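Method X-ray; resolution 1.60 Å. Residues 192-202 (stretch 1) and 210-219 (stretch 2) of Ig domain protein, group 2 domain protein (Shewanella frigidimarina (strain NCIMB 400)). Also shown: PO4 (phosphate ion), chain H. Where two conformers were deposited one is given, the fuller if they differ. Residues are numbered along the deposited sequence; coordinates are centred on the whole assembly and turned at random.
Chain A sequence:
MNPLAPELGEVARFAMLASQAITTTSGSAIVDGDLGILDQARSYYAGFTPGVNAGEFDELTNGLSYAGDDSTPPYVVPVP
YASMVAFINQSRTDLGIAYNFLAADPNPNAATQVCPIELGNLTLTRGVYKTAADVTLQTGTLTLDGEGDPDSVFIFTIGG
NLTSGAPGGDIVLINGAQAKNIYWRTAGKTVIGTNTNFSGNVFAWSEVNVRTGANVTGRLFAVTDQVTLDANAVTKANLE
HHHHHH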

ATOM      1  N   ILE A 192      -6.529  -7.855  -3.782  1.00  6.87           N
ATOM      2  CA  ILE A 192      -7.564  -6.871  -4.083  1.00  9.45           C
ATOM      3  C   ILE A 192      -8.339  -7.337  -5.311  1.00  6.40           C
ATOM      4  O   ILE A 192      -7.737  -7.622  -6.352  1.00  7.73           O
ATOM      5  CB  ILE A 192      -6.932  -5.483  -4.281  1.00  7.06           C
ATOM      6  CG1 ILE A 192      -6.319  -5.033  -2.946  1.00  7.86           C
ATOM      7  CG2 ILE A 192      -7.954  -4.474  -4.778  1.00  6.94           C
ATOM      8  CD1 ILE A 192      -5.406  -3.817  -3.037  1.00  9.35           C
ATOM      9  N   GLY A 193      -9.671  -7.431  -5.187  1.00  7.26           N
ATOM     10  CA  GLY A 193     -10.461  -8.136  -6.185  1.00  4.86           C
ATOM     11  C   GLY A 193     -10.643  -7.369  -7.483  1.00  5.43           C
ATOM     12  O   GLY A 193     -10.520  -6.149  -7.541  1.00  6.73           O
ATOM     13  N   THR A 194     -10.940  -8.126  -8.549  1.00  7.39           N
ATOM     14  CA  THR A 194     -11.109  -7.544  -9.878  1.00  7.43           C
ATOM     15  C   THR A 194     -12.116  -6.403  -9.849  1.00  9.08           C
ATOM     16  O   THR A 194     -13.176  -6.505  -9.227  1.00  8.59           O
ATOM     17  CB  THR A 194     -11.580  -8.589 -10.896  1.00  8.96           C
ATOM     18  OG1 THR A 194     -12.879  -9.072 -10.532  1.00  9.14           O
ATOM     19  CG2 THR A 194     -10.604  -9.759 -11.004  1.00  8.54           C
ATOM     20  N   ASN A 195     -11.763  -5.307 -10.521  1.00 10.18           N
ATOM     21  CA  ASN A 195     -12.680  -4.203 -10.780  1.00  6.57           C
ATOM     22  C   ASN A 195     -13.285  -3.618  -9.510  1.00  8.18           C
ATOM     23  O   ASN A 195     -14.393  -3.075  -9.542  1.00 10.95           O
ATOM     24  CB  ASN A 195     -13.787  -4.645 -11.741  1.00  8.62           C
ATOM     25  CG  ASN A 195     -13.229  -5.173 -13.028  1.00  7.25           C
ATOM     26  OD1 ASN A 195     -12.514  -4.468 -13.739  1.00 10.54           O
ATOM     27  ND2 ASN A 195     -13.518  -6.425 -13.321  1.00  6.21           N
ATOM     28  N   THR A 196     -12.575  -3.708  -8.390  1.00  5.55           N
ATOM     29  CA  THR A 196     -13.018  -3.061  -7.161  1.00  6.71           C
ATOM     30  C   THR A 196     -12.358  -1.697  -6.998  1.00 10.66           C
ATOM     31  O   THR A 196     -11.379  -1.361  -7.668  1.00 11.88           O
ATOM     32  CB  THR A 196     -12.717  -3.920  -5.922  1.00  9.09           C
ATOM     33  OG1 THR A 196     -11.301  -4.111  -5.794  1.00  7.33           O
ATOM     34  CG2 THR A 196     -13.419  -5.271  -5.992  1.00  9.99           C
ATOM     35  N   ASN A 197     -12.915  -0.910  -6.082  1.00  7.40           N
ATOM     36  CA  ASN A 197     -12.353   0.371  -5.667  1.00  7.21           C
ATOM     37  C   ASN A 197     -11.829   0.203  -4.250  1.00  8.29           C
ATOM     38  O   ASN A 197     -12.613  -0.061  -3.333  1.00  8.16           O
ATOM     39  CB  ASN A 197     -13.399   1.487  -5.704  1.00  8.95           C
ATOM     40  CG  ASN A 197     -13.949   1.735  -7.095  1.00 16.82           C
ATOM     41  OD1 ASN A 197     -13.208   1.749  -8.075  1.00 20.47           O
ATOM     42  ND2 ASN A 197     -15.258   1.962  -7.180  1.00 26.20           N
ATOM     43  N   PHE A 198     -10.515   0.348  -4.080  1.00  8.42           N
ATOM     44  CA  PHE A 198      -9.828   0.115  -2.816  1.00  8.25           C
ATOM     45  C   PHE A 198      -9.157   1.398  -2.343  1.00  7.77           C
ATOM     46  O   PHE A 198      -8.609   2.156  -3.150  1.00  7.34           O
ATOM     47  CB  PHE A 198      -8.783  -1.012  -2.969  1.00  7.66           C
ATOM     48  CG  PHE A 198      -8.174  -1.461  -1.658  1.00  5.58           C
ATOM     49  CD1 PHE A 198      -7.177  -0.713  -1.054  1.00  5.14           C
ATOM     50  CD2 PHE A 198      -8.580  -2.637  -1.060  1.00  6.64           C
ATOM     51  CE1 PHE A 198      -6.629  -1.108   0.153  1.00  5.18           C
ATOM     52  CE2 PHE A 198      -8.025  -3.051   0.142  1.00  6.75           C
ATOM     53  CZ  PHE A 198      -7.048  -2.282   0.748  1.00  6.78           C
ATOM     54  N   SER A 199      -9.202   1.639  -1.023  1.00  5.19           N
ATOM     55  CA  SER A 199      -8.582   2.804  -0.399  1.00  5.56           C
ATOM     56  C   SER A 199      -7.727   2.369   0.782  1.00  6.13           C
ATOM     57  O   SER A 199      -8.161   1.543   1.589  1.00  9.32           O
ATOM     58  CB  SER A 199      -9.648   3.796   0.100  1.00  7.08           C
ATOM     59  OG  SER A 199     -10.170   4.555  -0.975  1.00 10.66           O
ATOM     60  N   GLY A 200      -6.528   2.928   0.894  1.00  9.79           N
ATOM     61  CA  GLY A 200      -5.707   2.735   2.077  1.00  5.79           C
ATOM     62  C   GLY A 200      -4.278   2.344   1.750  1.00  6.37           C
ATOM     63  O   GLY A 200      -3.921   2.018   0.619  1.00  7.96           O
ATOM     64  N   ASN A 201      -3.447   2.382   2.796  1.00  5.57           N
ATOM     65  CA  ASN A 201      -2.039   2.011   2.701  1.00  6.87           C
ATOM     66  C   ASN A 201      -1.893   0.553   3.112  1.00  8.83           C
ATOM     67  O   ASN A 201      -2.098   0.206   4.279  1.00  7.81           O
ATOM     68  CB  ASN A 201      -1.178   2.912   3.581  1.00  7.76           C
ATOM     69  CG  ASN A 201      -1.352   4.376   3.254  1.00 12.44           C
ATOM     70  OD1 ASN A 201      -0.747   4.879   2.307  1.00 14.45           O
ATOM     71  ND2 ASN A 201      -2.192   5.071   4.025  1.00 11.11           N
ATOM     72  N   VAL A 202      -1.502  -0.293   2.167  1.00  5.83           N
ATOM     73  CA  VAL A 202      -1.416  -1.730   2.407  1.00  5.12           C
ATOM     74  C   VAL A 202       0.014  -2.078   2.808  1.00  7.37           C
ATOM     75  O   VAL A 202       0.957  -1.809   2.059  1.00  6.96           O
ATOM     76  CB  VAL A 202      -1.847  -2.518   1.161  1.00  6.68           C
ATOM     77  CG1 VAL A 202      -1.738  -4.010   1.402  1.00  6.54           C
ATOM     78  CG2 VAL A 202      -3.270  -2.148   0.767  1.00  7.35           C
ATOM     79  N   VAL A 210      -2.949  -7.310  -6.806  1.00  6.67           N
ATOM     80  CA  VAL A 210      -4.084  -6.497  -7.233  1.00  6.41           C
ATOM     81  C   VAL A 210      -4.636  -7.109  -8.514  1.00  7.61           C
ATOM     82  O   VAL A 210      -3.911  -7.250  -9.505  1.00 10.72           O
ATOM     83  CB  VAL A 210      -3.679  -5.029  -7.448  1.00  6.62           C
ATOM     84  CG1 VAL A 210      -4.926  -4.150  -7.585  1.00  6.87           C
ATOM     85  CG2 VAL A 210      -2.776  -4.552  -6.301  1.00  5.24           C
ATOM     86  N   ARG A 211      -5.911  -7.485  -8.493  1.00  5.79           N
ATOM     87  CA  ARG A 211      -6.466  -8.274  -9.578  1.00  7.47           C
ATOM     88  C   ARG A 211      -7.070  -7.361 -10.645  1.00  6.15           C
ATOM     89  O   ARG A 211      -7.226  -6.154 -10.451  1.00  7.61           O
ATOM     90  CB  ARG A 211      -7.476  -9.286  -9.020  1.00  7.30           C
ATOM     91  CG  ARG A 211      -6.764 -10.370  -8.194  1.00  6.71           C
ATOM     92  CD  ARG A 211      -7.678 -11.186  -7.320  1.00 10.00           C
ATOM     93  NE  ARG A 211      -8.712 -11.904  -8.060  1.00 13.84           N
ATOM     94  CZ  ARG A 211      -8.518 -13.058  -8.690  1.00 17.57           C
ATOM     95  NH1 ARG A 211      -7.314 -13.624  -8.700  1.00 17.65           N
ATOM     96  NH2 ARG A 211      -9.525 -13.637  -9.324  1.00 13.04           N
ATOM     97  N   THR A 212      -7.371  -7.963 -11.798  1.00  6.56           N
ATOM     98  CA  THR A 212      -7.715  -7.274 -13.040  1.00  7.61           C
ATOM     99  C   THR A 212      -8.621  -6.065 -12.826  1.00  5.45           C
ATOM    100  O   THR A 212      -9.748  -6.200 -12.356  1.00  8.75           O
ATOM    101  CB  THR A 212      -8.403  -8.276 -13.975  1.00  8.81           C
ATOM    102  OG1 THR A 212      -7.728  -9.541 -13.903  1.00  7.52           O
ATOM    103  CG2 THR A 212      -8.363  -7.778 -15.400  1.00  8.49           C
ATOM    104  N   GLY A 213      -8.137  -4.878 -13.197  1.00  5.81           N
ATOM    105  CA  GLY A 213      -8.990  -3.709 -13.292  1.00  6.99           C
ATOM    106  C   GLY A 213      -9.297  -2.985 -11.997  1.00  6.79           C
ATOM    107  O   GLY A 213      -9.974  -1.952 -12.040  1.00  8.99           O
ATOM    108  N   ALA A 214      -8.818  -3.468 -10.855  1.00  7.60           N
ATOM    109  CA  ALA A 214      -9.076  -2.764  -9.604  1.00  4.79           C
ATOM    110  C   ALA A 214      -8.432  -1.380  -9.608  1.00  7.34           C
ATOM    111  O   ALA A 214      -7.404  -1.146 -10.255  1.00  8.32           O
ATOM    112  CB  ALA A 214      -8.563  -3.578  -8.412  1.00  6.83           C
ATOM    113  N   ASN A 215      -9.076  -0.461  -8.885  1.00  7.60           N
ATOM    114  CA  ASN A 215      -8.610   0.907  -8.690  0.52 10.05           C
ATOM    115  C   ASN A 215      -8.128   1.057  -7.253  1.00  9.91           C
ATOM    116  O   ASN A 215      -8.889   0.796  -6.317  1.00 12.57           O
ATOM    117  CB  ASN A 215      -9.744   1.898  -8.973  0.52 10.91           C
ATOM    118  CG  ASN A 215      -9.276   3.335  -9.005  0.52 12.19           C
ATOM    119  OD1 ASN A 215      -8.825   3.880  -7.999  0.52 14.64           O
ATOM    120  ND2 ASN A 215      -9.382   3.963 -10.174  0.52 15.55           N
ATOM    121  N   VAL A 216      -6.882   1.492  -7.074  1.00 10.09           N
ATOM    122  CA  VAL A 216      -6.309   1.661  -5.739  1.00  7.19           C
ATOM    123  C   VAL A 216      -6.015   3.139  -5.507  1.00  8.97           C
ATOM    124  O   VAL A 216      -5.402   3.797  -6.353  1.00 11.22           O
ATOM    125  CB  VAL A 216      -5.032   0.815  -5.558  1.00  8.35           C
ATOM    126  CG1 VAL A 216      -4.353   1.135  -4.238  1.00 10.91           C
ATOM    127  CG2 VAL A 216      -5.358  -0.677  -5.634  1.00  9.99           C
ATOM    128  N   THR A 217      -6.436   3.657  -4.356  1.00  6.58           N
ATOM    129  CA  THR A 217      -6.004   4.971  -3.886  1.00  6.70           C
ATOM    130  C   THR A 217      -5.344   4.753  -2.536  1.00  6.53           C
ATOM    131  O   THR A 217      -6.018   4.380  -1.573  1.00  7.36           O
ATOM    132  CB  THR A 217      -7.173   5.950  -3.770  1.00 11.35           C
ATOM    133  OG1 THR A 217      -7.791   6.103  -5.054  1.00 10.95           O
ATOM    134  CG2 THR A 217      -6.685   7.306  -3.296  1.00 10.22           C
ATOM    135  N   GLY A 218      -4.031   4.932  -2.476  1.00  6.82           N
ATOM    136  CA  GLY A 218      -3.329   4.638  -1.239  1.00  6.49           C
ATOM    137  C   GLY A 218      -1.885   4.311  -1.508  1.00  7.85           C
ATOM    138  O   GLY A 218      -1.211   5.066  -2.209  1.00  8.63           O
ATOM    139  N   ARG A 219      -1.406   3.198  -0.964  1.00  5.12           N
ATOM    140  CA  ARG A 219      -0.041   2.728  -1.187  1.00  7.77           C
ATOM    141  C   ARG A 219      -0.036   1.209  -1.098  1.00  7.19           C
ATOM    142  O   ARG A 219      -0.842   0.623  -0.375  1.00  7.24           O
ATOM    143  CB  ARG A 219       0.934   3.297  -0.151  1.00  9.10           C
ATOM    144  CG  ARG A 219       1.195   4.788  -0.234  1.00  9.82           C
ATOM    145  CD  ARG A 219       2.213   5.200   0.822  1.00  7.89           C
ATOM    146  NE  ARG A 219       2.521   6.625   0.767  1.00  8.50           N
ATOM    147  CZ  ARG A 219       1.764   7.569   1.316  1.00 12.90           C
ATOM    148  NH1 ARG A 219       0.656   7.241   1.969  1.00 14.47           N
ATOM    149  NH2 ARG A 219       2.130   8.840   1.235  1.00 15.05           N
TER
HETATM  150  P   PO4 H 306     -12.586 -11.629  -7.924  1.00 11.83           P
HETATM  151  O1  PO4 H 306     -13.259 -12.088  -6.654  1.00 15.77           O
HETATM  152  O2  PO4 H 306     -12.295 -12.823  -8.809  1.00 14.30           O
HETATM  153  O3  PO4 H 306     -11.253 -10.971  -7.612  1.00 11.68           O
HETATM  154  O4  PO4 H 306     -13.512 -10.666  -8.633  1.00 12.28           O
HETATM  155  O   HOH W   1     -13.033  -1.659 -13.544  1.00 23.96           O
HETATM  156  O   HOH W   2      -9.566   3.746  -5.283  1.00 15.39           O

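The two stretches lie side by side as successive parallel rungs. Strands 197-199 and 215-217 run 17° from exact alignment, with axes 4.8 Å apart, and together the stretches bury 824 Å². Parallel register lets each chain donate and accept in alternation: Asn 215 N reaches Thr 196 O (2.8 Å), Phe 198 N reaches Asn 215 O (2.8 Å), Thr 217 N reaches Phe 198 O (2.9 Å) and Gly 200 N reaches Thr 217 O (2.9 Å), all as hydrogen bonds. The ladder continues through the corner, longer between Arg 219 N and Gly 200 O (3.2 Å) but short and nearly straight between Val 202 N and Arg 219 O (2.8 Å).

The corners lie one against the other, Gly 200 beside Gly 218, and the fit depends on the missing side chain of Gly 218. A CB on Gly 218 would lie 1.8 Å from Gly 200 O; without one, that carbonyl settles 3.3 Å from Gly 218 CA. Both glycines also adopt backbone angles that would jam a CB against the preceding carbonyl.

The type II turns, Gly 193 to Thr 196 and Arg 211 to Ala 214, nest in a similar way. The side chain of Asn 195 starts away from the second stretch, yet its end curls back to place OD1 3.6 Å from Gly 213 CA, in space that a CB on Gly 213 would occupy. Water 1 donates to Asn 195 OD1 (2.9 Å) and, weakly, to Gly 213 O (3.4 Å), while Asn 195 N donates a hydrogen bond to Thr 212 O (2.9 Å).

On the face carrying Phe 198 and Val 216, Ile 192 is the main apolar bump. Its CG2 meets the small methyl Ala 214 CB at 3.8 Å, and its CD1 extends to Val 216 CG2 at 4.1 Å; Ile 192 CB also packs against Val 210 CG1 at 4.1 Å.

The other face is polar. Beyond the corner, the buried Arg 219 NH1 donates to Asn 201 OD1 (2.8 Å), which sits at the guanidinium edge and so meets the N-H nearly in its plane. Water 2 bridges the rungs, near Phe 198 O and Asn 215 OD1 (both 2.8 Å from its O).

Between the two turns, Arg 211 CB rests against Thr 194 CG2 (3.7 Å). A phosphate, probably from the crystallisation liquor, joins the same two residues: its O3 accepts from Arg 211 NE (2.7 Å) and Thr 194 N (3.0 Å), and its O4 from Thr 194 OG1 (2.6 Å).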